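Local coordinates for uncharacterized protein (Bacteroides eggerthii, PDB 4L3R) that is of unknown function, but belongs to the DUF4847 family in the calycin clan and is built around an antiparallel sheet, probably related to the barrels of that clan, at residues T50-L55 / S71-K76; R19-K24 / T138-F143; E8-K13 / F57-V62. All blocks are in the same frame, centred on the assembly; numbering follows the deposited sequence.

Contact 1 of 3, residues T50-L55 / S71-K76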
# COMPACT_ATOMS: atom_id res chain seq x y z
N THR B 50 -19.07 3.29 16.38
CA THR B 50 -17.67 3.28 15.92
C THR B 50 -17.51 2.88 14.45
O THR B 50 -16.85 3.59 13.71
CB THR B 50 -16.85 2.31 16.81
OG1 THR B 50 -16.97 2.75 18.17
CG2 THR B 50 -15.36 2.26 16.42
N GLU B 51 -18.10 1.75 14.05
CA GLU B 51 -17.97 1.21 12.70
C GLU B 51 -18.73 2.01 11.62
O GLU B 51 -18.45 1.79 10.45
CB GLU B 51 -18.40 -0.28 12.64
CG GLU B 51 -19.86 -0.57 13.00
CD GLU B 51 -20.12 -1.03 14.42
OE1 GLU B 51 -19.43 -0.54 15.35
OE2 GLU B 51 -21.06 -1.84 14.62
N ASN B 52 -19.67 2.91 11.98
CA ASN B 52 -20.43 3.69 10.99
C ASN B 52 -19.69 4.95 10.53
O ASN B 52 -18.97 5.57 11.31
CB ASN B 52 -21.80 4.09 11.54
CG ASN B 52 -22.71 2.92 11.81
OD1 ASN B 52 -22.42 1.79 11.44
ND2 ASN B 52 -23.85 3.15 12.45
N PHE B 53 -19.90 5.31 9.25
CA PHE B 53 -19.31 6.47 8.57
C PHE B 53 -17.78 6.45 8.64
O PHE B 53 -17.15 7.43 9.04
CB PHE B 53 -19.88 7.79 9.13
CG PHE B 53 -21.39 7.87 9.06
CD1 PHE B 53 -22.02 8.40 7.94
CD2 PHE B 53 -22.18 7.43 10.12
CE1 PHE B 53 -23.41 8.46 7.87
CE2 PHE B 53 -23.57 7.50 10.05
CZ PHE B 53 -24.17 8.02 8.93
N THR B 54 -17.19 5.32 8.23
CA THR B 54 -15.74 5.13 8.20
C THR B 54 -15.25 5.15 6.76
O THR B 54 -16.01 4.89 5.82
CB THR B 54 -15.34 3.85 8.91
OG1 THR B 54 -15.94 2.73 8.25
CG2 THR B 54 -15.70 3.86 10.38
N LEU B 55 -13.96 5.44 6.58
CA LEU B 55 -13.30 5.49 5.28
C LEU B 55 -11.90 4.91 5.43
O LEU B 55 -11.21 5.21 6.40
CB LEU B 55 -13.28 6.95 4.77
CG LEU B 55 -12.43 7.28 3.53
CD1 LEU B 55 -13.07 6.70 2.27
CD2 LEU B 55 -12.31 8.78 3.36
N SER B 71 -12.26 2.07 0.47
CA SER B 71 -13.37 1.34 1.07
C SER B 71 -14.05 2.26 2.06
O SER B 71 -13.38 3.06 2.70
CB SER B 71 -12.89 0.06 1.75
OG SER B 71 -12.54 -0.94 0.80
N ALA B 72 -15.36 2.18 2.18
CA ALA B 72 -16.09 3.00 3.13
C ALA B 72 -17.34 2.29 3.60
O ALA B 72 -17.90 1.46 2.89
CB ALA B 72 -16.46 4.35 2.52
N HIS B 73 -17.75 2.60 4.81
CA HIS B 73 -18.96 2.05 5.38
C HIS B 73 -19.76 3.20 5.95
O HIS B 73 -19.24 3.96 6.76
CB HIS B 73 -18.65 1.00 6.45
CG HIS B 73 -19.88 0.49 7.14
ND1 HIS B 73 -20.04 0.63 8.50
CD2 HIS B 73 -20.99 -0.07 6.62
CE1 HIS B 73 -21.22 0.10 8.78
NE2 HIS B 73 -21.84 -0.31 7.67
N ALA B 74 -21.01 3.36 5.49
CA ALA B 74 -21.92 4.37 6.00
C ALA B 74 -22.72 3.75 7.16
O ALA B 74 -22.21 3.74 8.27
CB ALA B 74 -22.82 4.89 4.89
N VAL B 75 -23.92 3.20 6.91
CA VAL B 75 -24.72 2.54 7.95
C VAL B 75 -25.08 1.15 7.42
O VAL B 75 -24.51 0.16 7.88
CB VAL B 75 -25.96 3.38 8.37
CG1 VAL B 75 -26.81 2.64 9.40
CG2 VAL B 75 -25.52 4.74 8.90
N LYS B 76 -25.99 1.08 6.43
CA LYS B 76 -26.39 -0.18 5.78
C LYS B 76 -25.64 -0.41 4.46
O LYS B 76 -25.64 -1.54 3.97
CB LYS B 76 -27.91 -0.18 5.53
CG LYS B 76 -28.73 0.03 6.79
CD LYS B 76 -30.20 -0.29 6.61
CE LYS B 76 -30.89 0.61 5.63
NZ LYS B 76 -32.38 0.49 5.70

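Contact 2 of 3, residues R19-K24 / T138-F143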
# COMPACT_ATOMS: atom_id res chain seq x y z
N ARG B 19 -17.69 15.72 9.96
CA ARG B 19 -18.52 16.82 9.47
C ARG B 19 -18.76 16.74 7.96
O ARG B 19 -17.95 16.15 7.25
CB ARG B 19 -17.84 18.18 9.78
CG ARG B 19 -16.42 18.31 9.26
CD ARG B 19 -15.66 19.43 9.96
NE ARG B 19 -14.34 19.64 9.36
CZ ARG B 19 -14.08 20.41 8.30
NH1 ARG B 19 -15.05 21.07 7.68
NH2 ARG B 19 -12.84 20.52 7.84
N ILE B 20 -19.89 17.32 7.49
CA ILE B 20 -20.23 17.47 6.07
C ILE B 20 -20.79 18.88 5.94
O ILE B 20 -21.93 19.10 6.31
CB ILE B 20 -21.18 16.40 5.48
CG1 ILE B 20 -20.74 15.00 5.88
CG2 ILE B 20 -21.22 16.56 3.94
CD1 ILE B 20 -21.45 13.83 5.16
N THR B 21 -19.98 19.83 5.47
CA THR B 21 -20.40 21.22 5.45
C THR B 21 -20.02 21.91 4.14
O THR B 21 -19.55 21.26 3.21
CB THR B 21 -19.78 21.91 6.68
OG1 THR B 21 -20.25 23.24 6.77
CG2 THR B 21 -18.25 21.87 6.68
N THR B 22 -20.28 23.23 4.06
CA THR B 22 -19.97 24.04 2.88
C THR B 22 -18.47 24.28 2.79
O THR B 22 -17.75 24.08 3.77
CB THR B 22 -20.75 25.35 2.91
OG1 THR B 22 -20.52 25.99 4.17
CG2 THR B 22 -22.24 25.14 2.68
N GLU B 23 -18.00 24.71 1.61
CA GLU B 23 -16.57 24.89 1.31
C GLU B 23 -15.78 25.59 2.44
O GLU B 23 -14.75 25.06 2.85
CB GLU B 23 -16.36 25.63 -0.02
CG GLU B 23 -15.02 25.32 -0.66
CD GLU B 23 -14.80 25.83 -2.08
OE1 GLU B 23 -15.75 26.38 -2.67
OE2 GLU B 23 -13.67 25.65 -2.60
N LYS B 24 -16.27 26.74 2.95
CA LYS B 24 -15.58 27.49 4.01
C LYS B 24 -16.47 27.68 5.26
O LYS B 24 -16.23 28.59 6.05
CB LYS B 24 -15.12 28.86 3.47
CG LYS B 24 -14.27 28.75 2.21
CD LYS B 24 -13.55 30.04 1.88
CE LYS B 24 -12.69 29.93 0.64
NZ LYS B 24 -11.92 31.18 0.38
N THR B 138 -19.98 23.22 -4.03
CA THR B 138 -18.81 22.49 -3.56
C THR B 138 -18.91 22.38 -2.05
O THR B 138 -18.93 23.41 -1.37
CB THR B 138 -17.53 23.19 -4.01
OG1 THR B 138 -17.41 23.05 -5.43
CG2 THR B 138 -16.28 22.62 -3.34
N LYS B 139 -18.97 21.14 -1.53
CA LYS B 139 -19.06 20.86 -0.10
C LYS B 139 -17.82 20.12 0.35
O LYS B 139 -16.99 19.75 -0.49
CB LYS B 139 -20.34 20.06 0.22
CG LYS B 139 -21.54 20.95 0.55
CD LYS B 139 -22.76 20.64 -0.29
CE LYS B 139 -23.92 21.52 0.11
NZ LYS B 139 -25.05 21.41 -0.84
N VAL B 140 -17.66 19.95 1.66
CA VAL B 140 -16.50 19.26 2.21
C VAL B 140 -16.92 18.23 3.24
O VAL B 140 -17.80 18.51 4.05
CB VAL B 140 -15.44 20.21 2.81
CG1 VAL B 140 -14.79 21.06 1.73
CG2 VAL B 140 -16.01 21.09 3.92
N MSE B 141 -16.27 17.06 3.20
CA MSE B 141 -16.43 16.00 4.19
C MSE B 141 -15.17 15.98 5.02
O MSE B 141 -14.10 15.79 4.45
CB MSE B 141 -16.61 14.63 3.53
CG MSE B 141 -18.00 14.33 3.04
SE MSE B 141 -18.00 12.53 2.30
CE MSE B 141 -17.21 12.99 0.64
N GLY B 142 -15.27 16.19 6.32
CA GLY B 142 -14.12 16.18 7.21
C GLY B 142 -14.02 14.85 7.92
O GLY B 142 -15.05 14.27 8.29
N PHE B 143 -12.79 14.34 8.11
CA PHE B 143 -12.54 13.08 8.80
C PHE B 143 -11.43 13.23 9.83
O PHE B 143 -10.59 14.12 9.71
CB PHE B 143 -12.14 11.97 7.82
CG PHE B 143 -13.17 11.62 6.77
CD1 PHE B 143 -13.30 12.38 5.63
CD2 PHE B 143 -13.96 10.49 6.91
CE1 PHE B 143 -14.27 12.07 4.67
CE2 PHE B 143 -14.91 10.17 5.95
CZ PHE B 143 -15.08 10.97 4.84

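Contact 3 of 3, residues E8-K13 / F57-V62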
# COMPACT_ATOMS: atom_id res chain seq x y z
N GLU B 8 0.66 8.61 4.01
CA GLU B 8 0.25 8.77 5.41
C GLU B 8 -1.28 8.58 5.52
O GLU B 8 -1.77 8.27 6.60
CB GLU B 8 0.70 10.13 5.97
CG GLU B 8 0.53 10.30 7.47
CD GLU B 8 1.10 9.21 8.36
OE1 GLU B 8 2.19 8.68 8.04
OE2 GLU B 8 0.44 8.86 9.37
N ILE B 9 -2.02 8.72 4.40
CA ILE B 9 -3.47 8.51 4.35
C ILE B 9 -3.78 6.99 4.43
O ILE B 9 -4.81 6.60 4.98
CB ILE B 9 -4.07 9.19 3.08
CG1 ILE B 9 -3.82 10.72 3.09
CG2 ILE B 9 -5.56 8.92 2.95
CD1 ILE B 9 -4.00 11.40 1.74
N PHE B 10 -2.87 6.14 3.90
CA PHE B 10 -2.98 4.66 3.92
C PHE B 10 -2.35 4.01 5.16
O PHE B 10 -2.54 2.81 5.37
CB PHE B 10 -2.26 4.07 2.69
CG PHE B 10 -2.95 4.26 1.36
CD1 PHE B 10 -2.88 5.48 0.70
CD2 PHE B 10 -3.59 3.20 0.74
CE1 PHE B 10 -3.51 5.65 -0.53
CE2 PHE B 10 -4.20 3.37 -0.50
CZ PHE B 10 -4.16 4.60 -1.12
N ASN B 11 -1.54 4.76 5.92
CA ASN B 11 -0.74 4.23 7.03
C ASN B 11 -1.57 3.79 8.27
O ASN B 11 -1.71 4.55 9.23
CB ASN B 11 0.33 5.25 7.45
CG ASN B 11 1.44 4.72 8.33
OD1 ASN B 11 1.54 3.52 8.62
ND2 ASN B 11 2.35 5.60 8.72
N ASP B 12 -2.02 2.51 8.25
CA ASP B 12 -2.72 1.82 9.35
C ASP B 12 -3.68 2.76 10.10
O ASP B 12 -3.46 3.09 11.27
CB ASP B 12 -1.65 1.23 10.31
CG ASP B 12 -2.17 0.31 11.41
OD1 ASP B 12 -3.13 -0.45 11.14
OD2 ASP B 12 -1.59 0.32 12.51
N LYS B 13 -4.75 3.19 9.41
CA LYS B 13 -5.71 4.10 10.03
C LYS B 13 -7.07 4.06 9.36
O LYS B 13 -7.17 3.90 8.14
CB LYS B 13 -5.18 5.54 10.01
CG LYS B 13 -4.80 6.07 8.62
CD LYS B 13 -4.39 7.53 8.64
CE LYS B 13 -3.07 7.77 9.34
NZ LYS B 13 -2.56 9.14 9.08
N PHE B 57 -8.29 3.78 3.20
CA PHE B 57 -7.44 3.75 2.02
C PHE B 57 -6.57 2.52 2.19
O PHE B 57 -5.81 2.46 3.15
CB PHE B 57 -6.61 5.03 1.90
CG PHE B 57 -7.47 6.22 1.58
CD1 PHE B 57 -8.15 6.90 2.58
CD2 PHE B 57 -7.63 6.65 0.27
CE1 PHE B 57 -8.94 8.01 2.28
CE2 PHE B 57 -8.41 7.76 -0.03
CZ PHE B 57 -9.06 8.44 0.98
N ASN B 58 -6.77 1.49 1.36
CA ASN B 58 -6.01 0.24 1.50
C ASN B 58 -5.35 -0.18 0.22
O ASN B 58 -5.79 0.19 -0.87
CB ASN B 58 -6.92 -0.90 1.95
CG ASN B 58 -7.81 -0.61 3.13
OD1 ASN B 58 -9.04 -0.62 3.02
ND2 ASN B 58 -7.21 -0.40 4.30
N CYS B 59 -4.33 -1.03 0.38
CA CYS B 59 -3.62 -1.66 -0.71
C CYS B 59 -4.08 -3.11 -0.76
O CYS B 59 -4.16 -3.75 0.29
CB CYS B 59 -2.11 -1.55 -0.53
SG CYS B 59 -1.40 -0.03 -1.22
N ALA B 60 -4.45 -3.60 -1.95
CA ALA B 60 -4.97 -4.96 -2.11
C ALA B 60 -4.47 -5.59 -3.39
O ALA B 60 -4.22 -4.89 -4.36
CB ALA B 60 -6.49 -4.91 -2.12
N ASP B 61 -4.39 -6.93 -3.40
CA ASP B 61 -3.93 -7.70 -4.56
C ASP B 61 -5.12 -7.93 -5.52
O ASP B 61 -5.85 -8.91 -5.38
CB ASP B 61 -3.28 -9.02 -4.11
CG ASP B 61 -2.64 -9.83 -5.21
OD1 ASP B 61 -2.39 -9.26 -6.29
OD2 ASP B 61 -2.37 -11.02 -4.99
N VAL B 62 -5.28 -7.01 -6.48
CA VAL B 62 -6.35 -7.01 -7.48
C VAL B 62 -5.80 -7.39 -8.85
O VAL B 62 -5.05 -6.61 -9.43
CB VAL B 62 -7.01 -5.60 -7.56
CG1 VAL B 62 -8.15 -5.57 -8.59
CG2 VAL B 62 -7.50 -5.14 -6.18

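Contact 1 of 3, residues T50-L55 / S71-K76
Phe53 and Thr54 both face His73 across the strands, and Phe53 manages this with a left-handed backbone (phi 57°), an uncommon shape for so bulky a residue. Thr54 and His73 then form a hydrogen-bonded pair: Thr54 N gives to His73 O at 2.9 Å, and His73 N returns a bond to Thr54 O at 3.0 Å. One step back, Phe53 N bonds Ala74 O at 3.0 Å. The imidazole adds a side-chain tie to the loop. His73 CG is anti to the backbone N (chi1 175°), and ND1 meets Glu51 O at 2.8 Å, almost straight at 172°. Glu51 O lies in the ring plane, although ND1 stands above the plane of that carbonyl. A weak bond from NE2 to Val75 O adds to this and probably helps fix the ring's rotation. Phe53 CZ touches Val75 CG2 at 3.5 Å, while Phe111 of helix 106-116 stacks edge-to-face with the Phe53 ring. Asn52 ND2 is tied to Leu46 O of helix 37-48. The pairing is that of a G1 beta bulge, set at the open end of the antiparallel hairpin 54-61/66-73.

Contact 2 of 3, residues R19-K24 / T138-F143
The first and last strands of the chain, 15-22 and 137-144, lie side by side in the antiparallel sheet, with Arg19 opposite Gly142 and Thr21 opposite Val140; the short segments run at 157° to one another. Thr21 and Val140 exchange two firm bonds: Thr21 N reaches Val140 O at 2.9 Å, and Val140 N reaches Thr21 O at 2.8 Å. At the next hydrogen-bonded pair, Gly142 N gives to Arg19 O at 2.8 Å, but the return bond from Arg19 N to Gly142 O is weak at 3.4 Å. Gly142 has no side chain, and a CB there would probably collide with Arg19 NE, which lies over its CA. Arg19 CG sits between the backbone N and the carbonyl carbon (chi1 55°), 3.7 Å from Gly142 CA, and the chain runs on extended to NE. The guanidinium has one face toward Gly142 CA, and its NH1 ends 3.9 Å from Val140 CG2. An alanine in place of Arg19 would probably leave Gly142 CA and Val140 CG2 without this cover and open a gap on that face of the sheet. The pairing of first and last strands is consistent with the lipocalin barrel of the same clan, where such a pair closes the barrel. On the face of Arg19, Thr21 CG2 and Val140 CG2 lie side by side at 3.6 Å, and Thr21 OG1 bonds Glu27 O. The opposite face carries Ile20 and selenomethionine Met141, pointing the same way with CG1 of Ile20 4.0 Å from CG of Met141; helix 106-116 packs on both, Leu107 and Val110 meeting Ile20 and Leu115 meeting Met141. The amino group of Lys139 forms a salt bridge with Asp134, and its side chain makes a cation-pi contact with Tyr30.

Contact 3 of 3, residues E8-K13 / F57-V62
Phe10 and Phe57 both carry CG anti to the carbonyl carbon, beside the backbone N (chi1 -73° and -69°), and these torsions help bring their side chains together at about a right angle. The result is a T-shaped aromatic pair that seats the N-terminal helix 4-10 on strand 54-61. The edge of the Phe57 ring is turned to the face of Phe10, with the centroids 5.7 Å apart and the planes at 62°. Closer still is the root of that side chain: Phe57 CB stands 3.6 Å from the centroid of the Phe10 ring, over its centre, a CH-pi contact. Ile9 makes a second one, its CG2 lying over a face of the Phe57 ring, shifted toward the rim, 3.3 Å from Phe57 CD1. No hydrogen bond joins the two segments; at the rim of the Phe10 ring, CE2 comes to 3.6 Å from Asn58 O. Leu84 of strand 78-87 touches both phenylalanines, and Val66 of the second subunit packs on Phe10, placing the pair beside the dimer interface. Segment 8-13 is braced from within, since Lys13 NZ bonds Glu8 O at 2.7 Å and forms a salt bridge with Glu8 OE2 at 3.0 Å. Cys59 SG, in a disulfide with Cys59 SG of the second subunit, lies obliquely to the Phe10 ring, 4.4 Å from Phe10 CD2.

Overall arrangement
All three contacts reach one antiparallel sheet. Contact 1 is the most buried: it ties the open end of a hairpin through backbone bonds and a histidine. Contact 2, about 17 Å away between centres and across the middle of the chain, is partly buried and joins first and last strands, with Ile20 and Met141 on one face and Arg19, Thr21 and Val140 on the other. The two touch where Leu55 CB meets Phe143 CE2 at 3.8 Å. Contact 3 shares strand 54-61 with contact 1 but lies farther out, at the dimer interface, and replaces cross-segment hydrogen bonds with aromatic and CH-pi packing. Contacts 2 and 3 do not touch; strand 15-22, next to 54-61, links them.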